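Local coordinates for mandelate racemase/muconate lactonizing enzyme (Roseovarius nubinhibens, PDB 2QDD) that binds magnesium and probably catalyses a reaction of the enolase superfamily that starts with proton removal beside a substrate carboxylate, at the interface of chains A and B and the interface of chains A and C. Residues are numbered along the deposited sequence; one frame, centred on the assembly and turned at random. Chains: chain A/B/C, Mandelate racemase/muconate lactonizing enzyme.

Contact 1: the interface of chains A and B. Residues chain A 28, 57-58; chain B 77, 95-96.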
# COMPACT_ATOMS: atom_id res chain seq x y z
N LEU A 28 -40.67 -8.67 -22.35
CA LEU A 28 -39.80 -8.03 -23.34
C LEU A 28 -39.36 -9.01 -24.43
O LEU A 28 -38.67 -10.00 -24.15
CB LEU A 28 -38.58 -7.41 -22.66
CG LEU A 28 -38.53 -5.90 -22.46
CD1 LEU A 28 -37.64 -5.59 -21.26
CD2 LEU A 28 -38.02 -5.17 -23.70
N HIS A 57 -32.25 0.01 -23.57
CA HIS A 57 -32.17 0.91 -22.43
C HIS A 57 -31.66 0.22 -21.16
O HIS A 57 -31.65 0.83 -20.09
CB HIS A 57 -33.53 1.60 -22.18
CG HIS A 57 -34.68 0.65 -22.08
ND1 HIS A 57 -34.94 -0.10 -20.95
CD2 HIS A 57 -35.65 0.33 -22.97
CE1 HIS A 57 -36.01 -0.84 -21.15
NE2 HIS A 57 -36.46 -0.60 -22.37
N SER A 58 -31.23 -1.03 -21.29
CA SER A 58 -30.81 -1.82 -20.13
C SER A 58 -29.30 -2.11 -20.12
O SER A 58 -28.75 -2.53 -19.10
CB SER A 58 -31.62 -3.12 -20.03
OG SER A 58 -31.04 -4.16 -20.80
N HIS B 77 -42.53 -1.08 -16.89
CA HIS B 77 -41.93 -2.05 -15.99
C HIS B 77 -42.39 -1.87 -14.55
O HIS B 77 -42.35 -2.82 -13.77
CB HIS B 77 -40.41 -1.98 -16.09
CG HIS B 77 -39.91 -2.08 -17.50
ND1 HIS B 77 -39.83 -3.27 -18.18
CD2 HIS B 77 -39.50 -1.12 -18.37
CE1 HIS B 77 -39.39 -3.05 -19.40
NE2 HIS B 77 -39.18 -1.76 -19.54
N LEU B 95 -32.26 -2.56 -13.29
CA LEU B 95 -32.22 -3.46 -14.43
C LEU B 95 -32.63 -2.76 -15.72
O LEU B 95 -32.03 -3.00 -16.76
CB LEU B 95 -33.12 -4.68 -14.21
CG LEU B 95 -32.63 -5.86 -13.38
CD1 LEU B 95 -33.76 -6.85 -13.13
CD2 LEU B 95 -31.47 -6.55 -14.07
N GLN B 96 -33.65 -1.90 -15.64
CA GLN B 96 -34.32 -1.40 -16.83
C GLN B 96 -33.83 -0.04 -17.30
O GLN B 96 -34.02 0.33 -18.46
CB GLN B 96 -35.85 -1.39 -16.67
CG GLN B 96 -36.50 -2.76 -16.44
CD GLN B 96 -36.34 -3.76 -17.58
OE1 GLN B 96 -36.41 -4.97 -17.37
NE2 GLN B 96 -36.15 -3.26 -18.80
O HOH W 1 -29.40 -3.71 -16.71
O HOH W 2 -39.25 -1.72 -22.52
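A:His57 brings its imidazole edge-on to the last turn of a chain B helix: ring nitrogen ND1 donates to the main-chain carbonyl O of B:Gln96 at 2.7 Å. The carbonyl oxygen lies close to the ring plane, the donor lies in the carbonyl plane, and the bond is fairly straight, 157° at the hydrogen. A chi1 of 52°, which tucks CG between the backbone N and carbonyl carbon, turns the ring toward this acceptor. The B:Gln96 side chain, bent at chi2 (-63°), comes back past the imidazole with its amide plane steeply inclined to the ring; its NE2 is 3.4 Å from A:His57 CE1. The same NE2 also sits over the rim of one face of the B:His77 ring, so the amide nitrogen touches both histidines. These approach from opposite directions, and water 2 joins A:His57 NE2 to B:His77 NE2, 3.0 Å from each; the direction of these water bonds is not decided. Methyl CD1 of the poorly ordered A:Leu28 approaches B:His77 CE1 at 3.6 Å, its side chain roughly perpendicular to that of the histidine. Water 1 links the main-chain O of A:Ser58 to that of B:Leu95. Chain A contributes loops on either side of strands 29-42 and 47-52 in its N-terminal domain; chain B contributes the C-terminal ends of helices 64-78 and 86-96.

Contact 2: the interface of chains A and C. Residues chain A 233, 236-240, 262; chain C 207, 235.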
# COMPACT_ATOMS: atom_id res chain seq x y z
N ALA A 233 -8.97 -10.59 -11.31
CA ALA A 233 -7.70 -10.50 -12.04
C ALA A 233 -6.49 -10.90 -11.21
O ALA A 233 -5.57 -11.54 -11.72
CB ALA A 233 -7.51 -9.10 -12.61
N VAL A 236 -6.68 -15.07 -10.97
CA VAL A 236 -6.74 -15.93 -12.17
C VAL A 236 -5.58 -15.62 -13.13
O VAL A 236 -4.84 -14.66 -12.92
CB VAL A 236 -8.12 -15.83 -12.91
CG1 VAL A 236 -9.29 -16.05 -11.94
CG2 VAL A 236 -8.28 -14.50 -13.62
N ALA A 237 -5.44 -16.43 -14.18
CA ALA A 237 -4.27 -16.38 -15.07
C ALA A 237 -4.52 -15.82 -16.48
O ALA A 237 -3.58 -15.70 -17.27
CB ALA A 237 -3.62 -17.76 -15.15
N ASN A 238 -5.77 -15.47 -16.78
CA ASN A 238 -6.18 -14.96 -18.10
C ASN A 238 -5.99 -13.45 -18.23
O ASN A 238 -6.11 -12.74 -17.23
CB ASN A 238 -7.67 -15.23 -18.32
CG ASN A 238 -7.99 -16.69 -18.49
OD1 ASN A 238 -7.96 -17.45 -17.53
ND2 ASN A 238 -8.30 -17.10 -19.72
N PRO A 239 -5.71 -12.96 -19.46
CA PRO A 239 -5.85 -11.53 -19.77
C PRO A 239 -7.29 -11.02 -19.59
O PRO A 239 -8.23 -11.68 -20.02
CB PRO A 239 -5.45 -11.44 -21.25
CG PRO A 239 -4.66 -12.66 -21.52
CD PRO A 239 -5.25 -13.72 -20.63
N ILE A 240 -7.44 -9.87 -18.95
CA ILE A 240 -8.76 -9.30 -18.68
C ILE A 240 -8.99 -8.04 -19.50
O ILE A 240 -8.18 -7.11 -19.49
CB ILE A 240 -9.02 -9.10 -17.15
CG1 ILE A 240 -9.57 -10.39 -16.54
CG2 ILE A 240 -10.03 -7.98 -16.87
CD1 ILE A 240 -8.58 -11.14 -15.70
N GLU A 262 -5.51 -5.73 -18.98
CA GLU A 262 -4.46 -5.61 -20.00
C GLU A 262 -5.03 -5.03 -21.30
O GLU A 262 -4.30 -4.80 -22.28
CB GLU A 262 -3.84 -6.99 -20.26
CG GLU A 262 -2.92 -7.50 -19.16
CD GLU A 262 -3.66 -8.24 -18.05
OE1 GLU A 262 -4.83 -8.65 -18.25
OE2 GLU A 262 -3.07 -8.40 -16.97
N VAL C 207 1.22 -12.27 -20.67
CA VAL C 207 0.39 -13.05 -19.74
C VAL C 207 -0.16 -14.31 -20.41
O VAL C 207 -0.10 -15.39 -19.83
CB VAL C 207 -0.74 -12.17 -19.12
CG1 VAL C 207 -1.77 -13.01 -18.38
CG2 VAL C 207 -0.14 -11.14 -18.17
N ARG C 235 1.70 -11.78 -12.46
CA ARG C 235 0.65 -12.59 -13.07
C ARG C 235 1.18 -13.90 -13.67
O ARG C 235 0.39 -14.74 -14.10
CB ARG C 235 -0.09 -11.78 -14.14
CG ARG C 235 -0.81 -10.53 -13.61
CD ARG C 235 -2.07 -10.23 -14.42
NE ARG C 235 -3.13 -11.21 -14.16
CZ ARG C 235 -4.11 -11.50 -15.00
NH1 ARG C 235 -4.20 -10.92 -16.19
NH2 ARG C 235 -5.02 -12.40 -14.65
O HOH W 3 -2.99 -13.01 -11.53
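The guanidinium of C:Arg235 meets chain A mainly at its edges: the main-chain O of A:Asn238 lies in plane at the end between NH1 and NH2, and water 3 lies in plane beside NE. To one side of the plane, near its rim, stand the A:Ala233 carbonyl O, not aligned for a hydrogen bond, and beyond NH2 the A:Ile240 methyl CD1; toward the other lies CG1 of C:Val207, from the arginine's own chain. In this enolase-superfamily barrel domain the arginine enters the chain A loop between helix 226-233 and strand 240-242. NH1 and NH2 each donate to A:Asn238 O at 2.8 Å, arriving from the same face of its carbonyl plane, an end-on, two-pronged grip on one oxygen; further bonds to A:Val236 O and A:Glu262 OE2 should set the turn of the plane. NH2 meets A:Val236 O at 2.8 Å, from well above that carbonyl's plane. From the opposite direction comes A:Glu262, its carboxylate nearly parallel to the guanidinium (15° between planes). A:Glu262 OE2 accepts from C:Arg235 NH1 at 2.9 Å, on its syn side but tilted out of the carboxylate plane, forming a salt bridge. The other oxygen, OE1, takes the A:Ile240 backbone N at 3.0 Å, which steadies the carboxylate from within chain A. Bends at chi2 and chi3 (71°) of C:Arg235 carry its head into the loop, while NE reaches water 3, also held by the carbonyls of A:Ala233 and A:Val236. Alongside, C:Val207 lays CG1 against A:Ala237 O at 3.4 Å.

Contact 1 and contact 2 share no residues; the centres of their C-alpha atoms lie about 32 Å apart. Chain A therefore engages two neighbours with different parts of its fold, N-terminal domain loops toward chain B and the start of barrel strands toward chain C. Contact 1 belongs to a two-fold interface and recurs with the chains exchanged, whereas the interface of contact 2 is not an exact two-fold. Together they could join dimers into the deposited eight-copy assembly, although the coordinates alone do not prove that state in solution. Contact 2 is at the start of strand 240-242, whose other end leads into the magnesium ligands A:Asp243 and A:Glu244.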